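Local coordinates for protein endo-b-1,4-glucanase (Nasutitermes takasagoensis, PDB 1KS8) that probably hydrolyses internal beta-1,4-glucosidic linkages in cellulose and related beta-glucans, as a family 9 glycosyl hydrolase with an (alpha/alpha)6 catalytic domain, at residues 60-64 with 204-208; 139-143 with 198-202; 178-182 with 222-226; 250-254 with 305-309; 281-285 with 327-331. All blocks are in the same frame, centred on the assembly; numbering follows the deposited sequence.

Contact 1. Residues 60-64 with 204-208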
# COMPACT_ATOMS: atom_id res chain seq x y z
N LYS A 60 0.82 4.40 -12.93
CA LYS A 60 1.47 3.40 -12.10
C LYS A 60 2.59 4.16 -11.38
O LYS A 60 3.65 4.42 -11.94
CB LYS A 60 1.99 2.25 -12.98
CG LYS A 60 0.85 1.31 -13.39
CD LYS A 60 1.00 0.70 -14.78
CE LYS A 60 2.20 -0.21 -14.91
NZ LYS A 60 2.08 -1.04 -16.15
N PHE A 61 2.30 4.58 -10.15
CA PHE A 61 3.24 5.32 -9.31
C PHE A 61 4.02 4.30 -8.48
O PHE A 61 3.49 3.71 -7.53
CB PHE A 61 2.49 6.29 -8.39
CG PHE A 61 2.03 7.56 -9.07
CD1 PHE A 61 2.96 8.49 -9.54
CD2 PHE A 61 0.67 7.86 -9.21
CE1 PHE A 61 2.56 9.68 -10.13
CE2 PHE A 61 0.25 9.06 -9.80
CZ PHE A 61 1.20 9.97 -10.26
N GLY A 62 5.29 4.12 -8.83
CA GLY A 62 6.12 3.13 -8.16
C GLY A 62 6.36 3.21 -6.67
O GLY A 62 6.50 2.18 -6.02
N PHE A 63 6.42 4.41 -6.11
CA PHE A 63 6.69 4.55 -4.69
C PHE A 63 5.52 3.99 -3.87
O PHE A 63 5.71 3.07 -3.08
CB PHE A 63 6.98 6.02 -4.37
CG PHE A 63 7.63 6.24 -3.02
CD1 PHE A 63 8.42 5.26 -2.43
CD2 PHE A 63 7.49 7.46 -2.37
CE1 PHE A 63 9.05 5.49 -1.20
CE2 PHE A 63 8.11 7.70 -1.15
CZ PHE A 63 8.89 6.71 -0.56
N PRO A 64 4.31 4.53 -4.05
CA PRO A 64 3.22 3.96 -3.25
C PRO A 64 2.92 2.51 -3.63
O PRO A 64 2.42 1.75 -2.80
CB PRO A 64 2.05 4.90 -3.52
CG PRO A 64 2.35 5.47 -4.87
CD PRO A 64 3.84 5.72 -4.79
N ASN A 204 4.66 16.24 -7.64
CA ASN A 204 3.38 16.82 -7.26
C ASN A 204 2.28 15.81 -6.98
O ASN A 204 1.11 16.17 -6.85
CB ASN A 204 2.92 17.80 -8.35
CG ASN A 204 3.91 18.93 -8.54
OD1 ASN A 204 4.14 19.72 -7.62
ND2 ASN A 204 4.50 19.01 -9.72
N PHE A 205 2.66 14.54 -6.87
CA PHE A 205 1.70 13.48 -6.60
C PHE A 205 2.15 12.61 -5.42
O PHE A 205 1.36 12.33 -4.52
CB PHE A 205 1.51 12.63 -7.86
CG PHE A 205 0.98 13.42 -9.03
CD1 PHE A 205 -0.34 13.86 -9.05
CD2 PHE A 205 1.82 13.75 -10.09
CE1 PHE A 205 -0.82 14.63 -10.11
CE2 PHE A 205 1.35 14.52 -11.15
CZ PHE A 205 0.03 14.96 -11.16
N TYR A 206 3.41 12.19 -5.46
CA TYR A 206 3.99 11.36 -4.40
C TYR A 206 5.42 11.82 -4.15
O TYR A 206 6.38 11.08 -4.36
CB TYR A 206 3.95 9.88 -4.80
CG TYR A 206 2.57 9.29 -4.69
CD1 TYR A 206 2.05 8.93 -3.45
CD2 TYR A 206 1.76 9.13 -5.81
CE1 TYR A 206 0.75 8.43 -3.32
CE2 TYR A 206 0.47 8.64 -5.70
CZ TYR A 206 -0.03 8.28 -4.45
OH TYR A 206 -1.31 7.78 -4.35
N ALA A 207 5.55 13.06 -3.70
CA ALA A 207 6.85 13.66 -3.45
C ALA A 207 7.67 12.97 -2.37
O ALA A 207 7.14 12.49 -1.37
CB ALA A 207 6.68 15.13 -3.09
N SER A 208 8.98 12.93 -2.59
CA SER A 208 9.92 12.35 -1.64
C SER A 208 9.93 13.22 -0.39
O SER A 208 9.81 14.45 -0.48
CB SER A 208 11.34 12.33 -2.21
OG SER A 208 11.45 11.48 -3.34

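Contact 2. Residues 139-143 with 198-202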
# COMPACT_ATOMS: atom_id res chain seq x y z
N ALA A 139 7.20 6.46 -19.69
CA ALA A 139 7.74 5.68 -18.58
C ALA A 139 8.95 6.47 -18.08
O ALA A 139 9.78 6.92 -18.87
CB ALA A 139 8.16 4.30 -19.06
N TYR A 140 9.03 6.64 -16.76
CA TYR A 140 10.12 7.39 -16.16
C TYR A 140 10.95 6.47 -15.27
O TYR A 140 10.41 5.60 -14.58
CB TYR A 140 9.56 8.54 -15.33
CG TYR A 140 8.64 9.47 -16.09
CD1 TYR A 140 9.06 10.11 -17.26
CD2 TYR A 140 7.35 9.74 -15.63
CE1 TYR A 140 8.22 10.99 -17.95
CE2 TYR A 140 6.51 10.61 -16.31
CZ TYR A 140 6.95 11.23 -17.46
OH TYR A 140 6.11 12.11 -18.12
N LYS A 141 12.26 6.68 -15.26
CA LYS A 141 13.15 5.84 -14.47
C LYS A 141 14.17 6.60 -13.64
O LYS A 141 14.39 7.80 -13.84
CB LYS A 141 13.91 4.90 -15.41
CG LYS A 141 14.90 5.64 -16.32
CD LYS A 141 15.64 4.69 -17.25
CE LYS A 141 16.77 5.39 -17.98
NZ LYS A 141 16.29 6.54 -18.79
N ILE A 142 14.77 5.89 -12.70
CA ILE A 142 15.84 6.43 -11.90
C ILE A 142 17.04 5.58 -12.33
O ILE A 142 16.88 4.45 -12.79
CB ILE A 142 15.62 6.28 -10.36
CG1 ILE A 142 15.23 4.84 -10.01
CG2 ILE A 142 14.56 7.27 -9.90
CD1 ILE A 142 15.15 4.59 -8.50
N ASP A 143 18.24 6.15 -12.24
CA ASP A 143 19.45 5.45 -12.61
C ASP A 143 20.62 6.07 -11.85
O ASP A 143 20.41 6.86 -10.95
CB ASP A 143 19.69 5.50 -14.13
CG ASP A 143 19.58 6.90 -14.70
OD1 ASP A 143 20.05 7.86 -14.06
OD2 ASP A 143 19.02 7.05 -15.81
N SER A 198 14.33 13.12 -9.51
CA SER A 198 14.72 12.47 -10.76
C SER A 198 13.48 12.31 -11.64
O SER A 198 13.46 12.77 -12.78
CB SER A 198 15.36 11.11 -10.47
OG SER A 198 16.56 11.28 -9.73
N ILE A 199 12.46 11.65 -11.11
CA ILE A 199 11.20 11.48 -11.83
C ILE A 199 10.40 12.68 -11.33
O ILE A 199 9.59 12.57 -10.41
CB ILE A 199 10.51 10.16 -11.44
CG1 ILE A 199 11.41 8.98 -11.85
CG2 ILE A 199 9.16 10.05 -12.13
CD1 ILE A 199 10.85 7.61 -11.52
N THR A 200 10.65 13.83 -11.95
CA THR A 200 10.00 15.06 -11.53
C THR A 200 8.48 15.11 -11.63
O THR A 200 7.84 15.88 -10.92
CB THR A 200 10.59 16.28 -12.27
OG1 THR A 200 10.41 16.12 -13.68
CG2 THR A 200 12.07 16.43 -11.95
N ASP A 201 7.89 14.29 -12.50
CA ASP A 201 6.44 14.31 -12.61
C ASP A 201 5.82 13.90 -11.28
O ASP A 201 4.75 14.38 -10.91
CB ASP A 201 5.96 13.36 -13.71
CG ASP A 201 4.50 13.56 -14.05
OD1 ASP A 201 3.70 12.61 -13.89
OD2 ASP A 201 4.14 14.68 -14.47
N ALA A 202 6.50 13.02 -10.56
CA ALA A 202 6.01 12.52 -9.28
C ALA A 202 6.06 13.52 -8.13
O ALA A 202 5.41 13.32 -7.10
CB ALA A 202 6.77 11.25 -8.89

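Contact 3. Residues 178-182 with 222-226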
# COMPACT_ATOMS: atom_id res chain seq x y z
N LEU A 178 14.69 -12.19 -4.32
CA LEU A 178 15.81 -11.80 -3.48
C LEU A 178 16.98 -11.22 -4.26
O LEU A 178 17.62 -10.27 -3.82
CB LEU A 178 16.28 -12.99 -2.64
CG LEU A 178 17.27 -12.67 -1.51
CD1 LEU A 178 16.65 -11.67 -0.55
CD2 LEU A 178 17.63 -13.96 -0.78
N THR A 179 17.27 -11.78 -5.43
CA THR A 179 18.36 -11.28 -6.26
C THR A 179 18.10 -9.82 -6.61
O THR A 179 18.97 -8.96 -6.46
CB THR A 179 18.51 -12.10 -7.56
OG1 THR A 179 18.94 -13.43 -7.24
CG2 THR A 179 19.53 -11.46 -8.49
N HIS A 180 16.88 -9.54 -7.06
CA HIS A 180 16.50 -8.18 -7.43
C HIS A 180 16.50 -7.26 -6.21
O HIS A 180 16.91 -6.11 -6.31
CB HIS A 180 15.11 -8.19 -8.07
CG HIS A 180 15.11 -8.69 -9.48
ND1 HIS A 180 15.49 -7.90 -10.55
CD2 HIS A 180 14.81 -9.91 -10.00
CE1 HIS A 180 15.43 -8.61 -11.66
NE2 HIS A 180 15.02 -9.83 -11.36
N ALA A 181 16.06 -7.78 -5.07
CA ALA A 181 16.03 -7.00 -3.84
C ALA A 181 17.43 -6.54 -3.44
O ALA A 181 17.64 -5.39 -3.09
CB ALA A 181 15.40 -7.81 -2.72
N ARG A 182 18.40 -7.46 -3.49
CA ARG A 182 19.77 -7.13 -3.13
C ARG A 182 20.36 -6.06 -4.03
O ARG A 182 21.03 -5.13 -3.57
CB ARG A 182 20.66 -8.37 -3.18
CG ARG A 182 20.28 -9.46 -2.19
CD ARG A 182 21.35 -10.55 -2.17
NE ARG A 182 21.03 -11.62 -1.23
CZ ARG A 182 21.87 -12.60 -0.90
NH1 ARG A 182 23.08 -12.64 -1.43
NH2 ARG A 182 21.49 -13.53 -0.03
N LEU A 222 15.92 -6.93 4.18
CA LEU A 222 16.90 -7.81 3.57
C LEU A 222 17.52 -8.73 4.62
O LEU A 222 17.79 -9.89 4.35
CB LEU A 222 17.98 -7.00 2.85
CG LEU A 222 17.59 -6.64 1.42
CD1 LEU A 222 18.54 -5.60 0.87
CD2 LEU A 222 17.59 -7.90 0.56
N TYR A 223 17.73 -8.20 5.82
CA TYR A 223 18.29 -9.03 6.88
C TYR A 223 17.30 -10.14 7.21
O TYR A 223 17.67 -11.31 7.34
CB TYR A 223 18.55 -8.20 8.14
CG TYR A 223 18.93 -9.06 9.33
CD1 TYR A 223 20.07 -9.87 9.30
CD2 TYR A 223 18.14 -9.08 10.48
CE1 TYR A 223 20.41 -10.68 10.38
CE2 TYR A 223 18.47 -9.88 11.57
CZ TYR A 223 19.61 -10.68 11.51
OH TYR A 223 19.94 -11.48 12.58
N ARG A 224 16.03 -9.78 7.33
CA ARG A 224 15.00 -10.76 7.64
C ARG A 224 14.90 -11.85 6.58
O ARG A 224 14.66 -13.01 6.90
CB ARG A 224 13.64 -10.06 7.79
CG ARG A 224 12.52 -10.98 8.24
CD ARG A 224 11.22 -10.23 8.44
NE ARG A 224 10.24 -11.06 9.14
CZ ARG A 224 9.12 -10.60 9.67
NH1 ARG A 224 8.81 -9.31 9.57
NH2 ARG A 224 8.31 -11.42 10.32
N ALA A 225 15.09 -11.46 5.32
CA ALA A 225 14.99 -12.40 4.20
C ALA A 225 16.24 -13.22 3.92
O ALA A 225 16.17 -14.24 3.22
CB ALA A 225 14.60 -11.63 2.94
N THR A 226 17.38 -12.80 4.45
CA THR A 226 18.64 -13.51 4.20
C THR A 226 19.36 -14.03 5.43
O THR A 226 20.14 -14.98 5.34
CB THR A 226 19.62 -12.60 3.45
OG1 THR A 226 19.96 -11.49 4.28
CG2 THR A 226 19.01 -12.10 2.15

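Contact 4. Residues 250-254 with 305-309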
# COMPACT_ATOMS: atom_id res chain seq x y z
N GLY A 250 4.98 6.84 13.00
CA GLY A 250 3.96 6.58 12.01
C GLY A 250 4.35 5.59 10.93
O GLY A 250 5.51 5.20 10.79
N LEU A 251 3.34 5.18 10.17
CA LEU A 251 3.52 4.25 9.06
C LEU A 251 2.72 4.82 7.90
O LEU A 251 1.50 4.94 7.98
CB LEU A 251 2.98 2.86 9.43
CG LEU A 251 2.95 1.84 8.29
CD1 LEU A 251 4.36 1.56 7.82
CD2 LEU A 251 2.28 0.56 8.77
N ASN A 252 3.42 5.19 6.83
CA ASN A 252 2.78 5.75 5.65
C ASN A 252 3.69 5.48 4.46
O ASN A 252 4.84 5.07 4.64
CB ASN A 252 2.59 7.26 5.82
CG ASN A 252 1.61 7.84 4.81
OD1 ASN A 252 1.52 9.06 4.65
ND2 ASN A 252 0.86 6.97 4.15
N TRP A 253 3.19 5.70 3.25
CA TRP A 253 3.99 5.47 2.05
C TRP A 253 5.26 6.31 2.01
O TRP A 253 6.26 5.89 1.45
CB TRP A 253 3.16 5.73 0.79
CG TRP A 253 2.68 7.15 0.66
CD1 TRP A 253 1.51 7.66 1.13
CD2 TRP A 253 3.39 8.25 0.07
NE1 TRP A 253 1.44 9.01 0.88
CE2 TRP A 253 2.58 9.40 0.22
CE3 TRP A 253 4.63 8.37 -0.58
CZ2 TRP A 253 2.97 10.66 -0.24
CZ3 TRP A 253 5.02 9.63 -1.04
CH2 TRP A 253 4.19 10.75 -0.87
N ASP A 254 5.22 7.51 2.60
CA ASP A 254 6.38 8.40 2.58
C ASP A 254 7.23 8.45 3.85
O ASP A 254 8.35 8.96 3.83
CB ASP A 254 5.95 9.83 2.22
CG ASP A 254 4.98 10.41 3.23
OD1 ASP A 254 4.70 11.63 3.13
OD2 ASP A 254 4.49 9.67 4.10
N ARG A 305 -7.18 5.74 6.17
CA ARG A 305 -5.93 5.05 5.89
C ARG A 305 -4.94 5.29 7.04
O ARG A 305 -4.24 4.37 7.46
CB ARG A 305 -5.35 5.57 4.56
CG ARG A 305 -3.85 5.30 4.33
CD ARG A 305 -2.97 6.36 4.99
NE ARG A 305 -3.29 7.73 4.57
CZ ARG A 305 -2.87 8.30 3.44
NH1 ARG A 305 -2.09 7.63 2.60
NH2 ARG A 305 -3.22 9.55 3.16
N HIS A 306 -4.89 6.51 7.55
CA HIS A 306 -3.98 6.80 8.65
C HIS A 306 -4.38 6.04 9.91
O HIS A 306 -3.53 5.52 10.63
CB HIS A 306 -3.93 8.31 8.95
CG HIS A 306 -3.14 9.09 7.94
ND1 HIS A 306 -1.81 8.86 7.68
CD2 HIS A 306 -3.50 10.12 7.14
CE1 HIS A 306 -1.38 9.70 6.76
NE2 HIS A 306 -2.39 10.49 6.42
N ALA A 307 -5.69 5.97 10.18
CA ALA A 307 -6.17 5.26 11.37
C ALA A 307 -5.92 3.76 11.24
O ALA A 307 -5.54 3.10 12.21
CB ALA A 307 -7.66 5.52 11.57
N ALA A 308 -6.11 3.22 10.04
CA ALA A 308 -5.88 1.79 9.82
C ALA A 308 -4.39 1.47 9.87
O ALA A 308 -3.99 0.41 10.34
CB ALA A 308 -6.48 1.36 8.49
N ASN A 309 -3.55 2.38 9.37
CA ASN A 309 -2.10 2.16 9.42
C ASN A 309 -1.65 2.13 10.87
O ASN A 309 -0.82 1.31 11.26
CB ASN A 309 -1.35 3.28 8.68
CG ASN A 309 -1.45 3.15 7.18
OD1 ASN A 309 -2.12 2.26 6.66
ND2 ASN A 309 -0.77 4.05 6.47
O HOH W 1 -0.23 6.87 8.82

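Contact 5. Residues 281-285 with 327-331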
# COMPACT_ATOMS: atom_id res chain seq x y z
N VAL A 281 2.62 4.44 20.28
CA VAL A 281 1.29 3.87 20.41
C VAL A 281 0.53 4.48 21.58
O VAL A 281 -0.65 4.83 21.44
CB VAL A 281 1.35 2.33 20.58
CG1 VAL A 281 -0.05 1.78 20.84
CG2 VAL A 281 1.92 1.69 19.32
N ASN A 282 1.19 4.61 22.73
CA ASN A 282 0.54 5.19 23.90
C ASN A 282 0.07 6.60 23.58
O ASN A 282 -1.01 7.01 24.00
CB ASN A 282 1.51 5.21 25.09
CG ASN A 282 1.77 3.82 25.65
OD1 ASN A 282 2.67 3.63 26.48
ND2 ASN A 282 0.99 2.84 25.22
N TYR A 283 0.89 7.34 22.84
CA TYR A 283 0.54 8.70 22.45
C TYR A 283 -0.73 8.71 21.60
O TYR A 283 -1.62 9.52 21.81
CB TYR A 283 1.67 9.34 21.65
CG TYR A 283 1.25 10.63 21.00
CD1 TYR A 283 1.01 11.77 21.77
CD2 TYR A 283 1.00 10.70 19.63
CE1 TYR A 283 0.52 12.94 21.20
CE2 TYR A 283 0.51 11.86 19.04
CZ TYR A 283 0.28 12.98 19.83
OH TYR A 283 -0.23 14.12 19.26
N LEU A 284 -0.79 7.81 20.62
CA LEU A 284 -1.97 7.74 19.75
C LEU A 284 -3.23 7.44 20.55
O LEU A 284 -4.25 8.11 20.38
CB LEU A 284 -1.78 6.65 18.69
CG LEU A 284 -0.73 6.88 17.60
CD1 LEU A 284 -0.70 5.67 16.68
CD2 LEU A 284 -1.05 8.15 16.81
N ILE A 285 -3.15 6.44 21.42
CA ILE A 285 -4.29 6.04 22.23
C ILE A 285 -4.73 7.11 23.23
O ILE A 285 -5.92 7.42 23.34
CB ILE A 285 -3.98 4.74 23.01
CG1 ILE A 285 -3.76 3.60 22.02
CG2 ILE A 285 -5.12 4.42 23.98
CD1 ILE A 285 -3.42 2.27 22.67
N TYR A 327 -3.70 -2.86 23.15
CA TYR A 327 -3.30 -2.44 21.81
C TYR A 327 -4.17 -3.09 20.75
O TYR A 327 -4.60 -2.43 19.80
CB TYR A 327 -1.83 -2.80 21.57
CG TYR A 327 -0.83 -1.85 22.22
CD1 TYR A 327 -1.23 -0.90 23.16
CD2 TYR A 327 0.52 -1.92 21.88
CE1 TYR A 327 -0.31 -0.03 23.75
CE2 TYR A 327 1.45 -1.06 22.47
CZ TYR A 327 1.03 -0.13 23.39
OH TYR A 327 1.96 0.72 23.96
N ARG A 328 -4.44 -4.38 20.90
CA ARG A 328 -5.28 -5.10 19.95
C ARG A 328 -6.70 -4.57 19.98
O ARG A 328 -7.34 -4.41 18.94
CB ARG A 328 -5.26 -6.60 20.27
CG ARG A 328 -3.96 -7.27 19.89
CD ARG A 328 -3.83 -8.66 20.50
NE ARG A 328 -2.63 -9.32 20.00
CZ ARG A 328 -2.08 -10.40 20.55
NH1 ARG A 328 -2.61 -10.95 21.64
NH2 ARG A 328 -0.99 -10.93 20.01
N GLN A 329 -7.20 -4.28 21.18
CA GLN A 329 -8.55 -3.75 21.34
C GLN A 329 -8.66 -2.39 20.66
O GLN A 329 -9.62 -2.13 19.93
CB GLN A 329 -8.90 -3.62 22.82
CG GLN A 329 -10.29 -3.04 23.09
CD GLN A 329 -11.41 -4.02 22.80
OE1 GLN A 329 -12.59 -3.67 22.88
NE2 GLN A 329 -11.06 -5.26 22.47
N PHE A 330 -7.69 -1.51 20.90
CA PHE A 330 -7.75 -0.19 20.30
C PHE A 330 -7.67 -0.29 18.78
O PHE A 330 -8.39 0.41 18.07
CB PHE A 330 -6.62 0.71 20.81
CG PHE A 330 -6.85 2.17 20.50
CD1 PHE A 330 -7.50 2.99 21.41
CD2 PHE A 330 -6.50 2.69 19.26
CE1 PHE A 330 -7.80 4.32 21.09
CE2 PHE A 330 -6.80 4.01 18.93
CZ PHE A 330 -7.45 4.82 19.85
N ALA A 331 -6.78 -1.14 18.29
CA ALA A 331 -6.64 -1.32 16.85
C ALA A 331 -7.99 -1.73 16.27
O ALA A 331 -8.41 -1.24 15.22
CB ALA A 331 -5.60 -2.38 16.55

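Contact 1. Residues 60-64 with 204-208
Phe205 is the first residue of the loop 204-208 to meet the other segment: its CB lies 3.6 Å from Phe61 CZ. The two phenyl rings are obliquely placed, with centroids 5.5 Å apart and planes at 36°, and the ring of His124 also meets that of Phe205. Tyr206 follows and carries most of the loop's share of the 286 Å² buried between the segments. The Tyr206 and Phe61 rings meet obliquely (centroids 5.1 Å apart, planes at 59°), Phe61 CD2 lying 3.6 Å from Tyr206 CE2, so that Phe61, Phe205 and Tyr206 form an aromatic cluster. One face of Tyr206 receives Pro64 CG in a CH-pi contact, 3.5 Å from the ring centroid and just 3° off the normal. The tyrosine hydroxyl is hydrogen-bonded to Asp54, and Trp253 meets the ring edge-to-face. Tyr206 O lies 4.3 Å from Phe63 CD2, near the plane of that phenyl ring; the Phe63 side chain is about 4 Å from that of Glu214, a calcium ligand in another structure of this protein, though no calcium is bound here. Phe61 is the N-cap residue of helix 62-78, so the loop covers the junction between an edge strand of the small sheet and that helix. Apart from the approach of Tyr206 O, the touching groups are rings and aliphatic carbons, held by dispersion and CH-pi contacts.

Contact 2. Residues 139-143 with 198-202
The touching parts run in nearly opposite senses, with end-to-end directions 156° apart, and the backbones come closest at Tyr140 with Ile199 (CA to CA 6.1 Å) and Ile142 with Ser198 (CA to CA 6.2 Å). Residues 139-142 are extended, whereas 198-202 bends: Ile199, at phi/psi of -93/82°, is the centre of an inverse gamma turn, with a weak hydrogen bond from Thr200 N to Ser198 O (3.1 Å), and a 3-10 segment begins at Thr200. The bend directs Ile199 at the strand. Its CG2 packs on Tyr140 CB at 3.6 Å, its CG1 lies 3.8 Å from Lys141 O, and its CD1 is 4.1 Å from Ile142 CG2, making it the residue that touches three consecutive strand positions. Strand 139-142 is an outer strand of a three-stranded antiparallel sheet, hydrogen-bonded through its backbone to strand 113-117; the turn region leans on this small sheet beside the helical body of the enzyme. Toward one end of the contact, the Tyr140 ring reaches Asp201, with Tyr140 CE2 3.8 Å from Asp201 CB, while the carboxylate of Asp201 is hydrogen-bonded to Gln116 and to the backbone of Gly120. Toward the other end, Ile142 CG2 meets Ser198 CB at 4.0 Å. The Ser198 hydroxyl is hydrogen-bonded to Pro147 O, and Ile142 also packs on Leu151 and Ala152 of helix 149-165.

Contact 3. Residues 178-182 with 222-226
Apolar contacts dominate this 226 Å² interface. Leu178 CD1 is its busiest atom, lying 4.0 Å from Leu222 CD2, 4.0 Å from Ala225 CB and 3.6 Å from Thr226 CG2. One turn along, Ala181 CB rests 3.9 Å from Leu222 CD2, and the same methyl is 4.2 Å from Arg182 CG, so Leu222 packs against Ala181 and the arginine's aliphatic stem. Polar groups take a smaller part. The guanidinium of Arg182, at the border of the contact, brings NH2 to 3.6 Å from Thr226 CG2, a van der Waals approach; its NE is buried by the contact with no partner in the model. Thr226 instead turns its hydroxyl back on its own helix, where OG1 donates to Leu222 O at 2.7 Å, leaving CG2 to face Leu178 and Arg182. The segment axes approach to 11.2 Å, a gap bridged by the leucine side chains and the arginine stem, and their directions differ by 148°, an antiparallel course in which Leu178 lies nearest Ala225 and Arg182 nearest Leu222. Tyr231 of helix 229-241 and Leu159 of helix 149-165 cover neighbouring parts. Packing of antiparallel helices side by side is the building principle of the (alpha/alpha)6 fold, here between helices 171-190 and 212-226.

Contact 4. Residues 250-254 with 305-309
Leu251 is the first residue of the segment to touch the helix; its CA lies 6.0 Å from Asn309 CA. Its carbonyl is the polar anchor: Asn309 ND2 donates to Leu251 O over 2.9 Å with an N-H...O angle of 139°, and a water also donates to Leu251 O at 2.7 Å while lying 2.8 Å from His306 ND1. One loop carbonyl is thereby tied to two positions of helix 303-319, directly and through solvent. The Leu251 side chain adds apolar cover, with its CB 4.4 Å from Asn309 CB and Tyr67 of helix 62-78 beyond. Asn252 comes next: its CG lies over one face of the Arg305 guanidinium, with the two planes nearly perpendicular, and its amide approaches the edge of the His306 ring near CE1. Trp253 then presents its edge: CD1 is 3.9 Å from Arg305 NH1, close to the indole plane. The guanidinium is also hydrogen-bonded to the carbonyls of Trp301 and Gly302, and the Arg305 side chain lies about 8 Å from that of Glu412, a predicted active-site residue. Asp254, a calcium ligand in another structure of this protein, ends the segment. The chemistry thus combines one direct hydrogen bond, one water bridge and van der Waals contacts of Asn252 and Trp253 with Arg305 and His306, fixing the loop's backbone carbonyl against the helix just before the calcium ligand.

Contact 5. Residues 281-285 with 327-331
Two aromatic side chains of segment 327-331 stand out as bumps, and Val281 and Ile285, one helical turn apart, supply the methyl and methylene groups that meet them. Val281 CG1 sits over one face of Tyr327, 3.4 Å from the ring centroid and 14° off the normal, which makes a CH-pi contact; the same atom is 3.4 Å from Tyr327 CZ. Ile285 projects between the two rings: its CG1 lies over the face of Phe330, 3.9 Å from the centroid and 16° off the normal, and its CD1 comes to 3.9 Å from Tyr327 CD1. The isoleucine therefore fills the hollow between Tyr327 and Phe330. Asn282 ND2 is 2.7 Å from Tyr327 OH, near the plane of the tyrosine ring. The segment axes cross at 47° with a closest approach of 11.5 Å, a separation bridged by the two aromatic rings, with Val281 and Ile285 reaching them; 296 Å² is buried in all. Met314 of helix 303-319 also touches Val281 and Phe330. Helices 271-286 and 324-341 both belong to the (alpha/alpha)6 catalytic domain and pack here away from the calcium and predicted active sites. Aliphatic groups on aromatic faces imply an interface held largely by dispersion and shape fit, with its polar atoms confined to one edge.

Contacts 1 and 2 are 10 Å apart between centres and share the three-stranded sheet 60-61, 113-117, 139-142; along the chain, the segments of contact 2 both fall between those of contact 1. Contact 1 touches contact 4, 15 Å away, where Phe63 CZ comes to 3.4 Å from Trp253 O, joining the two around the calcium ligands Glu214 and Asp254. Contacts 4 and 5, with centres 14 Å apart, alternate along the chain through consecutive helices 271-286, 303-319 and 324-341. Contact 3 stands apart, at least 23 Å from every other centre. Contacts 2 and 5 lie on opposite sides of the chain's centre, so the contacts are spread across the (alpha/alpha)6 domain.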